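Local coordinates for dual specificity protein phosphatase 14 (PDB 2WGP), which removes phosphate from tyrosine, serine and threonine residues of proteins, inactivating the MAP kinases ERK, JNK and p38 and dampening T-cell receptor signalling, at residues A93-H97 with Y124-F128; I85-F89 with T119-A123. All coordinates share one frame; numbering follows the deposited sequence.

Interaction 1 (A93-H97 with Y124-F128); sequences ADKIH and YLMKF
Ile96 lays its CG2 methyl over one face of the Tyr124 ring, 3.6 Å from CG2 to the ring centroid, a CH-pi contact. The phenol reaches this position because its CG stands anti to the backbone N (chi1 166°), which swings the ring across to helix 89-101. Beside it Ala93 CB packs on Tyr124 CB at 4.1 Å and on Phe128 CE2 at 3.9 Å. Outward, the Phe128 and His97 rings form an offset stack, with planes 8° apart and centroids separated by 4.1 Å. His97 CB also sits over the centre of the phenyl face, while Lys127 CG lies over the opposite one. A serine in place of Phe128 would probably leave the imidazole without its stacking partner and free to turn. At the polar edge the extended Lys127 chain brings NZ 2.9 Å from Asp94 OD1, a salt bridge in which NZ meets OD1 on its syn side, tilted somewhat out of the carboxylate plane; the ammonium's strongest polar partner, however, is Asp90, which also forms a salt bridge with it. The axes of the two short helical segments cross at -69° and approach to 9.8 Å. Leu33 of strand 33-36 touches both Ile96 and Tyr124, and helix 151-165 meets Lys127 through Tyr160.

Interaction 2 (I85-F89 with T119-A123); sequences IGLYF and TLCIA
The 3-10 turn 85-88 and the first residue of helix 89-101 pack here, through Ile85 and Phe89, against Thr119, Leu120 and Ala123 on one side of helix 116-129. Phe89 supplies the flat surface. Ala123 CB lies over one face of its ring, offset toward the rim, and makes a CH-pi contact of 3.9 Å from CB to the ring centroid. Gly86 CA sits 3.4 Å above the plane on the opposite face, so the phenyl is sandwiched between its own turn and the helix. At the ring edge Thr119 CG2 approaches Phe89 CE2 to 3.6 Å, and Leu120 CD2 lies in the ring plane.

In the protein-tyrosine phosphatase fold, the helix carrying these three residues follows the phosphate-binding loop that holds the catalytic cysteine. The Leu120 side chain is about 7 Å from that of Cys110, which forms the phosphocysteine intermediate, and this puts the packing close to the active site. Ile85 extends CG1 anti to its N (chi1 -170°), placing CG1 3.9 Å from Leu120 CD2 and leading CD1 to Thr119 CB. Thr119 directs its methyl into this apolar patch, while OG1 hydrogen-bonds to the carbonyl of Ser115, just before the helix. Between the backbones a water donates to both Phe89 O and Leu120 O, each 2.9 Å from the water oxygen. Phe153 of helix 151-165 touches both Ile85 and Thr119, and Arg148 of a second subunit packs on Tyr88.

How the interactions relate
The two contacts share helix 116-129 and take their other halves from neighbouring parts of the chain, the 3-10 turn at 85-88 with Phe89 and then residues 93-97 of helix 89-101. Helix 116-129 gives residues 119-123 to interaction 2 and residues 124-128 to interaction 1. Along the chain the order is 85-89, 93-97, 119-123, 124-128, so the segments alternate, and strand 106-109 lies between the two halves. The centres are about 9 Å apart. Interaction 2 is buried and nearer the catalytic cysteine; interaction 1 is partly buried and lies away from it. Together they join the helix that follows the catalytic loop to helix 89-101 and its leading turn, within one catalytic domain.

Interaction 1 (A93-H97 with Y124-F128)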
loop_
_atom_site.group_PDB
_atom_site.type_symbol
_atom_site.label_atom_id
_atom_site.label_comp_id
_atom_site.label_asym_id
_atom_site.label_seq_id
_atom_site.Cartn_x
_atom_site.Cartn_y
_atom_site.Cartn_z
ATOM N N ALA A 93 -20.335 6.892 23.938
ATOM C CA ALA A 93 -19.983 7.149 25.328
ATOM C C ALA A 93 -20.979 8.129 25.977
ATOM O O ALA A 93 -21.451 7.898 27.090
ATOM C CB ALA A 93 -18.552 7.656 25.425
ATOM N N ASP A 94 -21.319 9.193 25.266
ATOM C CA ASP A 94 -22.354 10.135 25.724
ATOM C C ASP A 94 -23.732 9.473 25.918
ATOM O O ASP A 94 -24.432 9.783 26.878
ATOM C CB ASP A 94 -22.464 11.317 24.759
ATOM C CG ASP A 94 -21.246 12.218 24.790
ATOM O OD1 ASP A 94 -20.347 12.002 25.637
ATOM O OD2 ASP A 94 -21.199 13.160 23.968
ATOM N N LYS A 95 -24.100 8.566 25.025
ATOM C CA LYS A 95 -25.375 7.838 25.137
ATOM C C LYS A 95 -25.419 6.919 26.371
ATOM O O LYS A 95 -26.385 6.952 27.148
ATOM C CB LYS A 95 -25.673 7.051 23.857
ATOM C CG LYS A 95 -27.012 6.297 23.888
ATOM C CD LYS A 95 -28.184 7.222 24.137
ATOM C CE LYS A 95 -29.528 6.531 23.971
ATOM N NZ LYS A 95 -30.662 7.536 24.198
ATOM N N ILE A 96 -24.339 6.161 26.576
ATOM C CA ILE A 96 -24.206 5.309 27.759
ATOM C C ILE A 96 -24.354 6.172 29.009
ATOM O O ILE A 96 -25.061 5.784 29.929
ATOM C CB ILE A 96 -22.865 4.498 27.810
ATOM C CG1 ILE A 96 -22.776 3.527 26.619
ATOM C CG2 ILE A 96 -22.771 3.701 29.130
ATOM C CD1 ILE A 96 -21.311 3.025 26.247
ATOM N N HIS A 97 -23.700 7.331 29.018
ATOM C CA HIS A 97 -23.755 8.256 30.157
ATOM C C HIS A 97 -25.169 8.817 30.353
ATOM O O HIS A 97 -25.670 8.872 31.474
ATOM C CB HIS A 97 -22.730 9.387 29.956
ATOM C CG HIS A 97 -22.701 10.399 31.064
ATOM N ND1 HIS A 97 -22.230 10.102 32.322
ATOM C CD2 HIS A 97 -23.076 11.698 31.100
ATOM C CE1 HIS A 97 -22.314 11.175 33.088
ATOM N NE2 HIS A 97 -22.823 12.159 32.370
ATOM N N TYR A 124 -15.647 4.606 26.387
ATOM C CA TYR A 124 -16.560 5.104 27.430
ATOM C C TYR A 124 -15.899 5.177 28.818
ATOM O O TYR A 124 -15.998 6.194 29.514
ATOM C CB TYR A 124 -17.839 4.235 27.505
ATOM C CG TYR A 124 -18.648 4.488 28.746
ATOM C CD1 TYR A 124 -19.468 5.625 28.852
ATOM C CD2 TYR A 124 -18.555 3.627 29.850
ATOM C CE1 TYR A 124 -20.191 5.881 29.997
ATOM C CE2 TYR A 124 -19.257 3.891 31.023
ATOM C CZ TYR A 124 -20.077 5.010 31.091
ATOM O OH TYR A 124 -20.795 5.252 32.228
ATOM N N LEU A 125 -15.225 4.106 29.207
ATOM C CA LEU A 125 -14.502 4.058 30.486
ATOM C C LEU A 125 -13.443 5.165 30.615
ATOM O O LEU A 125 -13.324 5.785 31.667
ATOM C CB LEU A 125 -13.854 2.688 30.688
ATOM C CG LEU A 125 -14.767 1.480 30.962
ATOM C CD1 LEU A 125 -13.897 0.206 31.092
ATOM C CD2 LEU A 125 -15.639 1.683 32.217
ATOM N N MET A 126 -12.698 5.431 29.547
ATOM C CA MET A 126 -11.744 6.521 29.554
ATOM C C MET A 126 -12.418 7.883 29.719
ATOM O O MET A 126 -11.972 8.705 30.540
ATOM C CB MET A 126 -10.901 6.538 28.286
ATOM C CG MET A 126 -9.862 5.407 28.197
ATOM S SD MET A 126 -8.642 5.704 26.939
ATOM C CE MET A 126 -9.603 5.389 25.434
ATOM N N LYS A 127 -13.489 8.112 28.960
ATOM C CA LYS A 127 -14.148 9.409 28.960
ATOM C C LYS A 127 -14.913 9.693 30.245
ATOM O O LYS A 127 -14.844 10.807 30.761
ATOM C CB LYS A 127 -15.083 9.569 27.764
ATOM C CG LYS A 127 -15.649 11.013 27.641
ATOM C CD LYS A 127 -16.554 11.191 26.446
ATOM C CE LYS A 127 -17.049 12.645 26.385
ATOM N NZ LYS A 127 -17.644 12.951 25.072
ATOM N N PHE A 128 -15.638 8.706 30.762
ATOM C CA PHE A 128 -16.528 8.959 31.899
ATOM C C PHE A 128 -16.105 8.340 33.234
ATOM O O PHE A 128 -16.694 8.671 34.257
ATOM C CB PHE A 128 -17.960 8.547 31.539
ATOM C CG PHE A 128 -18.628 9.507 30.613
ATOM C CD1 PHE A 128 -19.070 10.751 31.084
ATOM C CD2 PHE A 128 -18.804 9.191 29.269
ATOM C CE1 PHE A 128 -19.671 11.647 30.239
ATOM C CE2 PHE A 128 -19.411 10.069 28.429
ATOM C CZ PHE A 128 -19.850 11.308 28.910
HETATM O O HOH W 1 -19.094 15.038 23.002
#

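Interaction 2 (I85-F89 with T119-A123)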
loop_
_atom_site.group_PDB
_atom_site.type_symbol
_atom_site.label_atom_id
_atom_site.label_comp_id
_atom_site.label_asym_id
_atom_site.label_seq_id
_atom_site.Cartn_x
_atom_site.Cartn_y
_atom_site.Cartn_z
ATOM N N ILE A 85 -14.320 3.535 13.637
ATOM C CA ILE A 85 -15.059 3.359 14.886
ATOM C C ILE A 85 -14.919 4.562 15.848
ATOM O O ILE A 85 -15.858 4.900 16.586
ATOM C CB ILE A 85 -14.649 2.040 15.579
ATOM C CG1 ILE A 85 -15.573 1.715 16.757
ATOM C CG2 ILE A 85 -13.193 2.103 16.085
ATOM C CD1 ILE A 85 -15.499 0.253 17.188
ATOM N N GLY A 86 -13.768 5.215 15.815
ATOM C CA GLY A 86 -13.520 6.397 16.609
ATOM C C GLY A 86 -14.528 7.527 16.451
ATOM O O GLY A 86 -14.707 8.338 17.369
ATOM N N LEU A 87 -15.184 7.585 15.291
ATOM C CA LEU A 87 -16.201 8.589 15.027
ATOM C C LEU A 87 -17.429 8.380 15.919
ATOM O O LEU A 87 -18.294 9.247 15.995
ATOM C CB LEU A 87 -16.608 8.571 13.538
ATOM C CG LEU A 87 -15.599 9.038 12.476
ATOM C CD1 LEU A 87 -16.133 8.884 11.031
ATOM C CD2 LEU A 87 -15.175 10.489 12.706
ATOM N N TYR A 88 -17.518 7.218 16.558
ATOM C CA TYR A 88 -18.601 6.901 17.480
ATOM C C TYR A 88 -18.179 6.927 18.954
ATOM O O TYR A 88 -18.993 6.655 19.837
ATOM C CB TYR A 88 -19.202 5.548 17.131
ATOM C CG TYR A 88 -19.894 5.516 15.770
ATOM C CD1 TYR A 88 -21.223 5.931 15.631
ATOM C CD2 TYR A 88 -19.226 5.089 14.637
ATOM C CE1 TYR A 88 -21.878 5.890 14.400
ATOM C CE2 TYR A 88 -19.883 5.046 13.387
ATOM C CZ TYR A 88 -21.205 5.462 13.284
ATOM O OH TYR A 88 -21.873 5.443 12.067
ATOM N N PHE A 89 -16.912 7.238 19.236
ATOM C CA PHE A 89 -16.424 7.192 20.614
ATOM C C PHE A 89 -17.234 8.133 21.509
ATOM O O PHE A 89 -17.819 7.679 22.508
ATOM C CB PHE A 89 -14.926 7.510 20.701
ATOM C CG PHE A 89 -13.992 6.378 20.243
ATOM C CD1 PHE A 89 -12.627 6.642 20.097
ATOM C CD2 PHE A 89 -14.443 5.068 19.964
ATOM C CE1 PHE A 89 -11.754 5.633 19.693
ATOM C CE2 PHE A 89 -13.555 4.085 19.563
ATOM C CZ PHE A 89 -12.225 4.370 19.437
ATOM N N THR A 119 -14.313 -2.149 22.098
ATOM C CA THR A 119 -13.607 -0.893 21.767
ATOM C C THR A 119 -14.423 0.317 22.253
ATOM O O THR A 119 -13.889 1.246 22.857
ATOM C CB THR A 119 -13.316 -0.774 20.262
ATOM O OG1 THR A 119 -12.468 -1.877 19.852
ATOM C CG2 THR A 119 -12.652 0.595 19.953
ATOM N N LEU A 120 -15.724 0.281 21.984
ATOM C CA LEU A 120 -16.621 1.341 22.409
ATOM C C LEU A 120 -16.745 1.434 23.928
ATOM O O LEU A 120 -16.784 2.550 24.479
ATOM C CB LEU A 120 -17.992 1.147 21.763
ATOM C CG LEU A 120 -18.043 1.298 20.232
ATOM C CD1 LEU A 120 -19.393 0.830 19.720
ATOM C CD2 LEU A 120 -17.703 2.758 19.793
ATOM N N CYS A 121 -16.790 0.285 24.611
ATOM C CA CYS A 121 -16.785 0.262 26.087
ATOM C C CYS A 121 -15.493 0.841 26.663
ATOM O O CYS A 121 -15.545 1.613 27.626
ATOM C CB CYS A 121 -17.037 -1.150 26.627
ATOM S SG CYS A 121 -18.661 -1.773 26.299
ATOM N N ILE A 122 -14.350 0.495 26.068
ATOM C CA ILE A 122 -13.063 1.041 26.517
ATOM C C ILE A 122 -13.040 2.571 26.373
ATOM O O ILE A 122 -12.574 3.291 27.278
ATOM C CB ILE A 122 -11.852 0.392 25.764
ATOM C CG1 ILE A 122 -11.668 -1.068 26.199
ATOM C CG2 ILE A 122 -10.571 1.164 26.032
ATOM C CD1 ILE A 122 -10.781 -1.937 25.229
ATOM N N ALA A 123 -13.581 3.067 25.257
ATOM C CA ALA A 123 -13.614 4.510 25.021
ATOM C C ALA A 123 -14.494 5.201 26.087
ATOM O O ALA A 123 -14.110 6.242 26.635
ATOM C CB ALA A 123 -14.114 4.811 23.598
HETATM O O HOH W 2 -17.934 4.789 23.068
#